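Local coordinates for sterol regulatory element-binding protein cleavage-activating protein (Schizosaccharomyces pombe, PDB 4YHC) that escorts the transcription-factor precursor sre1 for processing when sterol and oxygen are low, here represented by its WD40 domain, at residues A[235-240]-A[268-273]; A[262-267]-A[295-300]; A[288-293]-A[299-304]. The protein carries 9 engineered substitutions. All blocks are in the same frame, centred on the assembly; numbering follows the deposited sequence.

Contact 1. Residues A[235-240]-A[268-273]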
loop_
_atom_site.group_PDB
_atom_site.type_symbol
_atom_site.label_atom_id
_atom_site.label_comp_id
_atom_site.label_asym_id
_atom_site.label_seq_id
_atom_site.Cartn_x
_atom_site.Cartn_y
_atom_site.Cartn_z
ATOM N N ILE A 235 10.890 -5.844 8.757
ATOM C CA ILE A 235 10.010 -6.907 9.167
ATOM C C ILE A 235 9.215 -7.387 7.973
ATOM O O ILE A 235 8.745 -6.555 7.187
ATOM C CB ILE A 235 9.004 -6.410 10.190
ATOM C CG1 ILE A 235 9.728 -6.276 11.532
ATOM C CG2 ILE A 235 7.878 -7.424 10.389
ATOM C CD1 ILE A 235 8.911 -5.544 12.531
ATOM N N LEU A 236 9.063 -8.703 7.886
ATOM C CA LEU A 236 8.160 -9.345 6.963
ATOM C C LEU A 236 7.111 -10.143 7.708
ATOM O O LEU A 236 7.460 -10.883 8.689
ATOM C CB LEU A 236 8.956 -10.300 6.090
ATOM C CG LEU A 236 8.148 -11.013 5.012
ATOM C CD1 LEU A 236 8.849 -11.080 3.698
ATOM C CD2 LEU A 236 7.819 -12.444 5.429
ATOM N N PHE A 237 5.852 -10.009 7.267
ATOM C CA PHE A 237 4.724 -10.753 7.853
ATOM C C PHE A 237 4.417 -11.879 6.836
ATOM O O PHE A 237 4.255 -11.614 5.634
ATOM C CB PHE A 237 3.495 -9.886 8.083
ATOM C CG PHE A 237 3.645 -8.869 9.163
ATOM C CD1 PHE A 237 4.285 -7.664 8.923
ATOM C CD2 PHE A 237 3.134 -9.093 10.418
ATOM C CE1 PHE A 237 4.440 -6.745 9.932
ATOM C CE2 PHE A 237 3.289 -8.199 11.393
ATOM C CZ PHE A 237 3.905 -7.010 11.155
ATOM N N LEU A 238 4.381 -13.137 7.288
ATOM C CA LEU A 238 4.060 -14.316 6.482
ATOM C C LEU A 238 2.697 -14.860 6.982
ATOM O O LEU A 238 2.605 -15.310 8.072
ATOM C CB LEU A 238 5.127 -15.373 6.665
ATOM C CG LEU A 238 5.204 -16.610 5.714
ATOM C CD1 LEU A 238 4.899 -17.903 6.427
ATOM C CD2 LEU A 238 4.345 -16.594 4.470
ATOM N N ALA A 239 1.654 -14.739 6.191
ATOM C CA ALA A 239 0.333 -15.158 6.521
ATOM C C ALA A 239 0.150 -16.593 6.032
ATOM O O ALA A 239 0.593 -16.947 4.969
ATOM C CB ALA A 239 -0.673 -14.320 5.820
ATOM N N ARG A 240 -0.454 -17.410 6.872
ATOM C CA ARG A 240 -0.676 -18.848 6.562
ATOM C C ARG A 240 -2.126 -19.066 7.025
ATOM O O ARG A 240 -2.963 -18.116 6.891
ATOM C CB ARG A 240 0.386 -19.757 7.234
ATOM C CG ARG A 240 0.704 -19.447 8.686
ATOM C CD ARG A 240 1.862 -20.317 9.256
ATOM N NE ARG A 240 2.199 -19.844 10.588
ATOM C CZ ARG A 240 1.422 -19.899 11.668
ATOM N NH1 ARG A 240 0.261 -20.562 11.674
ATOM N NH2 ARG A 240 1.812 -19.273 12.779
ATOM N N PHE A 268 -3.950 -9.857 2.323
ATOM C CA PHE A 268 -3.465 -9.453 3.602
ATOM C C PHE A 268 -2.637 -8.135 3.552
ATOM O O PHE A 268 -1.741 -8.000 2.739
ATOM C CB PHE A 268 -2.590 -10.580 4.153
ATOM C CG PHE A 268 -2.043 -10.340 5.557
ATOM C CD1 PHE A 268 -2.796 -10.605 6.677
ATOM C CD2 PHE A 268 -0.748 -9.941 5.753
ATOM C CE1 PHE A 268 -2.296 -10.435 7.951
ATOM C CE2 PHE A 268 -0.233 -9.707 7.015
ATOM C CZ PHE A 268 -1.007 -9.955 8.129
ATOM N N SER A 269 -2.900 -7.209 4.448
ATOM C CA SER A 269 -2.007 -6.062 4.604
ATOM C C SER A 269 -1.894 -5.691 6.073
ATOM O O SER A 269 -2.666 -6.215 6.943
ATOM C CB SER A 269 -2.450 -4.889 3.728
ATOM O OG SER A 269 -3.700 -4.497 4.128
ATOM N N VAL A 270 -0.913 -4.817 6.360
ATOM C CA VAL A 270 -0.629 -4.423 7.737
ATOM C C VAL A 270 -0.469 -2.947 7.826
ATOM O O VAL A 270 0.150 -2.367 6.975
ATOM C CB VAL A 270 0.664 -5.067 8.261
ATOM C CG1 VAL A 270 0.970 -4.690 9.744
ATOM C CG2 VAL A 270 0.605 -6.549 8.056
ATOM N N GLY A 271 -0.972 -2.328 8.850
ATOM C CA GLY A 271 -0.496 -0.935 9.141
ATOM C C GLY A 271 -0.093 -0.858 10.605
ATOM O O GLY A 271 -0.653 -1.599 11.437
ATOM N N VAL A 272 0.883 -0.018 10.923
ATOM C CA VAL A 272 1.282 0.261 12.301
ATOM C C VAL A 272 1.277 1.788 12.586
ATOM O O VAL A 272 1.470 2.643 11.676
ATOM C CB VAL A 272 2.645 -0.371 12.643
ATOM C CG1 VAL A 272 2.651 -1.896 12.477
ATOM C CG2 VAL A 272 3.727 0.218 11.756
ATOM N N SER A 273 0.998 2.144 13.838
ATOM C CA SER A 273 0.800 3.516 14.217
ATOM C C SER A 273 1.918 4.116 15.040
ATOM O O SER A 273 2.598 3.429 15.789
ATOM C CB SER A 273 -0.545 3.712 14.895
ATOM O OG SER A 273 -0.518 3.238 16.238
#

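Contact 2. Residues A[262-267]-A[295-300]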
loop_
_atom_site.group_PDB
_atom_site.type_symbol
_atom_site.label_atom_id
_atom_site.label_comp_id
_atom_site.label_asym_id
_atom_site.label_seq_id
_atom_site.Cartn_x
_atom_site.Cartn_y
_atom_site.Cartn_z
ATOM N N PRO A 262 -8.222 -18.528 8.756
ATOM C CA PRO A 262 -7.679 -18.764 7.483
ATOM C C PRO A 262 -7.827 -17.528 6.619
ATOM O O PRO A 262 -8.868 -16.909 6.628
ATOM C CB PRO A 262 -8.559 -19.885 6.929
ATOM C CG PRO A 262 -9.100 -20.583 8.140
ATOM C CD PRO A 262 -9.286 -19.531 9.124
ATOM N N ILE A 263 -6.793 -17.226 5.860
ATOM C CA ILE A 263 -6.677 -15.945 5.122
ATOM C C ILE A 263 -6.712 -16.274 3.657
ATOM O O ILE A 263 -6.085 -17.211 3.188
ATOM C CB ILE A 263 -5.371 -15.234 5.534
ATOM C CG1 ILE A 263 -5.559 -14.643 6.915
ATOM C CG2 ILE A 263 -4.914 -14.137 4.531
ATOM C CD1 ILE A 263 -4.256 -14.263 7.566
ATOM N N LYS A 264 -7.482 -15.531 2.909
ATOM C CA LYS A 264 -7.511 -15.680 1.476
ATOM C C LYS A 264 -6.264 -15.218 0.802
ATOM O O LYS A 264 -5.726 -14.185 1.141
ATOM C CB LYS A 264 -8.707 -14.924 0.943
ATOM C CG LYS A 264 -8.989 -15.228 -0.485
ATOM C CD LYS A 264 -10.402 -14.761 -0.819
ATOM C CE LYS A 264 -10.647 -14.781 -2.318
ATOM N NZ LYS A 264 -10.113 -16.090 -2.838
ATOM N N VAL A 265 -5.746 -16.014 -0.121
ATOM C CA VAL A 265 -4.528 -15.708 -0.761
ATOM C C VAL A 265 -4.495 -14.255 -1.326
ATOM O O VAL A 265 -5.456 -13.713 -1.824
ATOM C CB VAL A 265 -4.135 -16.770 -1.831
ATOM C CG1 VAL A 265 -5.166 -16.712 -2.972
ATOM C CG2 VAL A 265 -2.756 -16.405 -2.359
ATOM N N ASN A 266 -3.385 -13.595 -1.110
ATOM C CA ASN A 266 -3.178 -12.231 -1.568
ATOM C C ASN A 266 -4.106 -11.176 -1.077
ATOM O O ASN A 266 -4.388 -10.208 -1.783
ATOM C CB ASN A 266 -3.207 -12.214 -3.080
ATOM C CG ASN A 266 -1.836 -12.079 -3.631
ATOM O OD1 ASN A 266 -1.087 -11.126 -3.272
ATOM N ND2 ASN A 266 -1.469 -12.988 -4.490
ATOM N N THR A 267 -4.666 -11.336 0.099
ATOM C CA THR A 267 -5.578 -10.286 0.563
ATOM C C THR A 267 -5.161 -9.594 1.849
ATOM O O THR A 267 -5.967 -8.848 2.375
ATOM C CB THR A 267 -6.983 -10.853 0.782
ATOM O OG1 THR A 267 -6.923 -11.841 1.857
ATOM C CG2 THR A 267 -7.462 -11.549 -0.554
ATOM N N VAL A 295 -12.899 -18.481 4.731
ATOM C CA VAL A 295 -14.093 -19.273 4.935
ATOM C C VAL A 295 -15.302 -18.469 4.549
ATOM O O VAL A 295 -16.024 -18.851 3.650
ATOM C CB VAL A 295 -14.270 -19.793 6.374
ATOM C CG1 VAL A 295 -15.573 -20.654 6.506
ATOM C CG2 VAL A 295 -13.039 -20.588 6.800
ATOM N N THR A 296 -15.503 -17.335 5.183
ATOM C CA THR A 296 -16.734 -16.515 4.938
ATOM C C THR A 296 -16.613 -15.490 3.803
ATOM O O THR A 296 -17.580 -14.847 3.451
ATOM C CB THR A 296 -17.066 -15.726 6.203
ATOM O OG1 THR A 296 -15.960 -14.895 6.543
ATOM C CG2 THR A 296 -17.311 -16.707 7.393
ATOM N N GLU A 297 -15.412 -15.357 3.241
ATOM C CA GLU A 297 -15.124 -14.326 2.289
ATOM C C GLU A 297 -15.505 -12.921 2.748
ATOM O O GLU A 297 -15.686 -12.065 1.921
ATOM C CB GLU A 297 -15.786 -14.660 0.943
ATOM C CG GLU A 297 -15.219 -15.940 0.349
ATOM C CD GLU A 297 -14.123 -15.720 -0.681
ATOM O OE1 GLU A 297 -13.632 -16.726 -1.261
ATOM O OE2 GLU A 297 -13.734 -14.544 -0.914
ATOM N N LYS A 298 -15.568 -12.680 4.037
ATOM C CA LYS A 298 -15.800 -11.336 4.593
ATOM C C LYS A 298 -14.447 -10.607 4.771
ATOM O O LYS A 298 -13.448 -11.207 5.072
ATOM C CB LYS A 298 -16.478 -11.381 5.954
ATOM C CG LYS A 298 -17.878 -11.984 5.936
ATOM C CD LYS A 298 -18.893 -11.036 5.358
ATOM C CE LYS A 298 -20.324 -11.518 5.612
ATOM N NZ LYS A 298 -20.731 -12.359 4.464
ATOM N N VAL A 299 -14.462 -9.289 4.656
ATOM C CA VAL A 299 -13.240 -8.490 4.992
ATOM C C VAL A 299 -13.218 -8.210 6.499
ATOM O O VAL A 299 -14.156 -7.736 7.091
ATOM C CB VAL A 299 -13.145 -7.229 4.122
ATOM C CG1 VAL A 299 -11.884 -6.339 4.471
ATOM C CG2 VAL A 299 -13.154 -7.630 2.651
ATOM N N LEU A 300 -12.097 -8.509 7.097
ATOM C CA LEU A 300 -11.879 -8.326 8.509
ATOM C C LEU A 300 -10.664 -7.414 8.852
ATOM O O LEU A 300 -9.678 -7.407 8.172
ATOM C CB LEU A 300 -11.693 -9.670 9.186
ATOM C CG LEU A 300 -12.782 -10.671 9.561
ATOM C CD1 LEU A 300 -13.534 -10.210 10.765
ATOM C CD2 LEU A 300 -13.736 -10.899 8.442
#

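Contact 3. Residues A[288-293]-A[299-304]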
loop_
_atom_site.group_PDB
_atom_site.type_symbol
_atom_site.label_atom_id
_atom_site.label_comp_id
_atom_site.label_asym_id
_atom_site.label_seq_id
_atom_site.Cartn_x
_atom_site.Cartn_y
_atom_site.Cartn_z
ATOM N N SER A 288 -2.341 -3.192 13.041
ATOM C CA SER A 288 -3.650 -3.526 12.431
ATOM C C SER A 288 -3.391 -4.395 11.246
ATOM O O SER A 288 -2.453 -4.114 10.412
ATOM C CB SER A 288 -4.371 -2.316 11.923
ATOM O OG SER A 288 -4.697 -1.386 12.914
ATOM N N PHE A 289 -4.222 -5.439 11.127
ATOM C CA PHE A 289 -4.195 -6.358 9.965
ATOM C C PHE A 289 -5.519 -6.207 9.242
ATOM O O PHE A 289 -6.565 -6.043 9.906
ATOM C CB PHE A 289 -4.090 -7.843 10.343
ATOM C CG PHE A 289 -2.896 -8.225 11.111
ATOM C CD1 PHE A 289 -1.646 -7.652 10.851
ATOM C CD2 PHE A 289 -2.957 -9.195 12.063
ATOM C CE1 PHE A 289 -0.508 -8.021 11.562
ATOM C CE2 PHE A 289 -1.818 -9.574 12.763
ATOM C CZ PHE A 289 -0.588 -8.938 12.538
ATOM N N CYS A 290 -5.480 -6.332 7.927
ATOM C CA CYS A 290 -6.646 -6.395 7.076
ATOM C C CYS A 290 -6.497 -7.612 6.225
ATOM O O CYS A 290 -5.455 -7.856 5.658
ATOM C CB CYS A 290 -6.744 -5.160 6.149
ATOM S SG CYS A 290 -8.177 -5.203 5.042
ATOM N N PHE A 291 -7.570 -8.367 6.097
ATOM C CA PHE A 291 -7.590 -9.577 5.220
ATOM C C PHE A 291 -9.029 -10.000 4.867
ATOM O O PHE A 291 -9.993 -9.481 5.436
ATOM C CB PHE A 291 -6.778 -10.721 5.850
ATOM C CG PHE A 291 -7.351 -11.213 7.127
ATOM C CD1 PHE A 291 -6.987 -10.671 8.337
ATOM C CD2 PHE A 291 -8.306 -12.226 7.102
ATOM C CE1 PHE A 291 -7.520 -11.167 9.516
ATOM C CE2 PHE A 291 -8.854 -12.709 8.254
ATOM C CZ PHE A 291 -8.477 -12.180 9.469
ATOM N N THR A 292 -9.132 -10.856 3.860
ATOM C CA THR A 292 -10.368 -11.551 3.522
ATOM C C THR A 292 -10.321 -12.937 4.062
ATOM O O THR A 292 -9.363 -13.682 3.901
ATOM C CB THR A 292 -10.578 -11.568 2.016
ATOM O OG1 THR A 292 -10.615 -10.203 1.589
ATOM C CG2 THR A 292 -11.933 -12.256 1.609
ATOM N N HIS A 293 -11.332 -13.221 4.835
ATOM C CA HIS A 293 -11.456 -14.467 5.549
ATOM C C HIS A 293 -11.695 -15.547 4.479
ATOM O O HIS A 293 -12.612 -15.409 3.617
ATOM C CB HIS A 293 -12.654 -14.301 6.476
ATOM C CG HIS A 293 -12.723 -15.308 7.570
ATOM N ND1 HIS A 293 -12.877 -16.675 7.338
ATOM C CD2 HIS A 293 -12.625 -15.158 8.898
ATOM C CE1 HIS A 293 -12.917 -17.298 8.507
ATOM N NE2 HIS A 293 -12.774 -16.394 9.462
ATOM N N VAL A 299 -14.462 -9.289 4.656
ATOM C CA VAL A 299 -13.240 -8.490 4.992
ATOM C C VAL A 299 -13.218 -8.210 6.499
ATOM O O VAL A 299 -14.156 -7.736 7.091
ATOM C CB VAL A 299 -13.145 -7.229 4.122
ATOM C CG1 VAL A 299 -11.884 -6.339 4.471
ATOM C CG2 VAL A 299 -13.154 -7.630 2.651
ATOM N N LEU A 300 -12.097 -8.509 7.097
ATOM C CA LEU A 300 -11.879 -8.326 8.509
ATOM C C LEU A 300 -10.664 -7.414 8.852
ATOM O O LEU A 300 -9.678 -7.407 8.172
ATOM C CB LEU A 300 -11.693 -9.670 9.186
ATOM C CG LEU A 300 -12.782 -10.671 9.561
ATOM C CD1 LEU A 300 -13.534 -10.210 10.765
ATOM C CD2 LEU A 300 -13.736 -10.899 8.442
ATOM N N TYR A 301 -10.798 -6.700 9.950
ATOM C CA TYR A 301 -9.752 -5.810 10.500
ATOM C C TYR A 301 -9.490 -6.202 11.928
ATOM O O TYR A 301 -10.407 -6.256 12.742
ATOM C CB TYR A 301 -10.175 -4.356 10.413
ATOM C CG TYR A 301 -10.363 -3.894 8.999
ATOM C CD1 TYR A 301 -11.567 -4.101 8.330
ATOM C CD2 TYR A 301 -9.326 -3.214 8.342
ATOM C CE1 TYR A 301 -11.745 -3.670 7.024
ATOM C CE2 TYR A 301 -9.482 -2.791 7.049
ATOM C CZ TYR A 301 -10.704 -2.991 6.392
ATOM O OH TYR A 301 -10.792 -2.618 5.107
ATOM N N TYR A 302 -8.261 -6.642 12.190
ATOM C CA TYR A 302 -7.831 -6.945 13.526
ATOM C C TYR A 302 -6.896 -5.826 13.959
ATOM O O TYR A 302 -5.930 -5.479 13.206
ATOM C CB TYR A 302 -7.074 -8.256 13.539
ATOM C CG TYR A 302 -7.902 -9.503 13.569
ATOM C CD1 TYR A 302 -8.902 -9.721 12.648
ATOM C CD2 TYR A 302 -7.635 -10.500 14.499
ATOM C CE1 TYR A 302 -9.636 -10.898 12.644
ATOM C CE2 TYR A 302 -8.382 -11.682 14.530
ATOM C CZ TYR A 302 -9.373 -11.862 13.592
ATOM O OH TYR A 302 -10.022 -13.020 13.586
ATOM N N TYR A 303 -7.219 -5.240 15.081
ATOM C CA TYR A 303 -6.479 -4.145 15.696
ATOM C C TYR A 303 -5.932 -4.594 17.053
ATOM O O TYR A 303 -6.704 -5.095 17.949
ATOM C CB TYR A 303 -7.411 -2.944 15.883
ATOM C CG TYR A 303 -6.794 -1.810 16.660
ATOM C CD1 TYR A 303 -5.942 -0.868 16.025
ATOM C CD2 TYR A 303 -7.053 -1.647 18.013
ATOM C CE1 TYR A 303 -5.369 0.185 16.749
ATOM C CE2 TYR A 303 -6.513 -0.601 18.737
ATOM C CZ TYR A 303 -5.684 0.322 18.082
ATOM O OH TYR A 303 -5.123 1.328 18.814
ATOM N N TYR A 304 -4.623 -4.442 17.224
ATOM C CA TYR A 304 -3.950 -4.799 18.466
ATOM C C TYR A 304 -3.349 -3.567 19.128
ATOM O O TYR A 304 -2.610 -2.818 18.495
ATOM C CB TYR A 304 -2.827 -5.805 18.207
ATOM C CG TYR A 304 -3.230 -7.042 17.441
ATOM C CD1 TYR A 304 -3.179 -7.069 16.058
ATOM C CD2 TYR A 304 -3.641 -8.188 18.103
ATOM C CE1 TYR A 304 -3.538 -8.199 15.353
ATOM C CE2 TYR A 304 -4.002 -9.324 17.407
ATOM C CZ TYR A 304 -3.947 -9.323 16.032
ATOM O OH TYR A 304 -4.303 -10.448 15.332
#

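Contact 1. Residues A[235-240]-A[268-273]
Two neighbouring blades of the WD40 propeller meet here, F237 and A239 of strand 235-239 packing against F268, just ahead of strand 269-278, and V270 within it. The centre of the contact is the ring of F237, with V270 lying across one face. V270 CG2 sits 4.1 Å from the centroid of the F237 ring and only 16° off the ring normal, a CH-pi contact, while V270 CG1 reaches the far end of the same ring, 4.0 Å from F237 CZ. With CG1 anti to the backbone N (chi1 -179°) and CG2 anti to the carbonyl carbon, the two methyls spread along the ring, a branched surface against a flat one.

F268 meets the other strand in two ways. Its edge takes F237 CB, 3.9 Å from F268 CE2, and one of its faces takes the methyl of A239, with A239 CB 4.2 Å from F268 CG. Alanine suits the place because its single methyl fits against the ring face, off-centre near CG.

In a beta-propeller each blade is a small antiparallel sheet, and adjacent blades are packed face against face chiefly through apolar side chains, the strands pairing within each blade. Strand 235-239 is an inner strand of its blade, bonded through F237 and A239 to strand 226-230 and the loop before it, and through L236 and L238 to strand 243-248. V244 and M246 of strand 243-248 pack on F237 from within that blade, and V244 also touches F268. From the other blade F289 comes up to both F268 and V270, while the backbone N of F268 is hydrogen-bonded to the carboxylate of D226.

Contact 2. Residues A[262-267]-A[295-300]
P262 and K264, in the loop between strands 253-259 and 269-278, face V295 and E297 in the turn of the hairpin formed by strands 281-292 and 299-304. It is a surface meeting of two loops of the WD40 propeller, and the area buried is small.

The apolar part is a single touch: the puckered ring of P262 brings CG to 4.2 Å from V295 CG2, a compact rigid ring beside one methyl of the branched valine. The charged part lies between K264 and E297. Their salt bridge is long, K264 NZ standing 3.9 Å from E297 OE1, and the carboxylate lies closer to the aliphatic arm, with E297 OE2 3.3 Å from K264 CD. The glutamate reaches back through a bend at chi2 (-97°); the lysine chain, extended from its root, turns at chi4. Long flexible chains suit such a place near solvent.

Backbone bonds tie the first loop down: P262 pairs with A294 and K264 with T292. K264 to T267 form a type II beta turn; N266, its third residue, has the positive phi (60°) needed there, which asparagine tolerates better than most. Across that turn T267 OG1 donates to K264 O at 2.7 Å, tilted 30° from the carbonyl plane.

Contact 3. Residues A[288-293]-A[299-304]
F289 and Y302 face each other as a hydrogen-bonded antiparallel pair: F289 N gives its hydrogen to Y302 O at 2.7 Å, and Y302 N returns one to F289 O at 2.9 Å. Two residues along, F291 and L300 form a second such pair, in which the bond from L300 N to F291 O is nearly straight at 176°.

Aromatic side chains gather on the face of F289, F291, L300 and Y302. The edge of Y304 is turned toward the face of F289 in an offset edge-to-face pair, centroids 5.3 Å apart and planes at 67°. F291 has its CG wedged between the backbone N and the carbonyl carbon (chi1 64°), which swings the ring toward strand 299-304. One face of that ring receives L300 CB, and the ring meets Y302 obliquely, F291 CZ lying 3.6 Å from Y302 CE1. Aromatic rings suit these buried places, F291 packing against Y302, F289 against Y304, and Y302 also against I346 of strand 344-349.

The two strands are the arms of a beta hairpin in a blade of the WD40 propeller. On the opposite face C290 SG is 4.0 Å from the centroid of the Y301 ring, an oblique sulfur-aromatic contact; a small polarisable thiol fits beside the tyrosine. S288 OG lies at the edge of the Y303 ring, 3.4 Å from Y303 CD1, but its hydrogen-bond partner is the backbone O of G361.

Strand 269-278 flanks 281-292, pairing G271 with S288 and S269 with C290, while strand 344-349 borders 299-304. F258 meets both F289, edge-to-face, and Y304. At the far end of the Y301 ring, the hydroxyl is hydrogen-bonded to S355 OG.

How the contacts relate
Of the segments in contact, 235-240 comes first along the chain, which must pass through strands 243-248 and 253-259 before 268-273 returns to close contact 1 between two blades. Contact 2 opens inside that loop, at 262-267, and closes beyond it, at 295-300, so the two cross. Contact 3 opens only after contact 1 has closed; its short hairpin loop holds most of the second segment of contact 2, and V299 and L300, opening the next strand, belong to both. I263 links contacts 1 and 2 by packing on A239 and F268. Strand 281-292 sits between strands 269-278 and 299-304, and thus connects the interblade packing of contact 1 to contact 3.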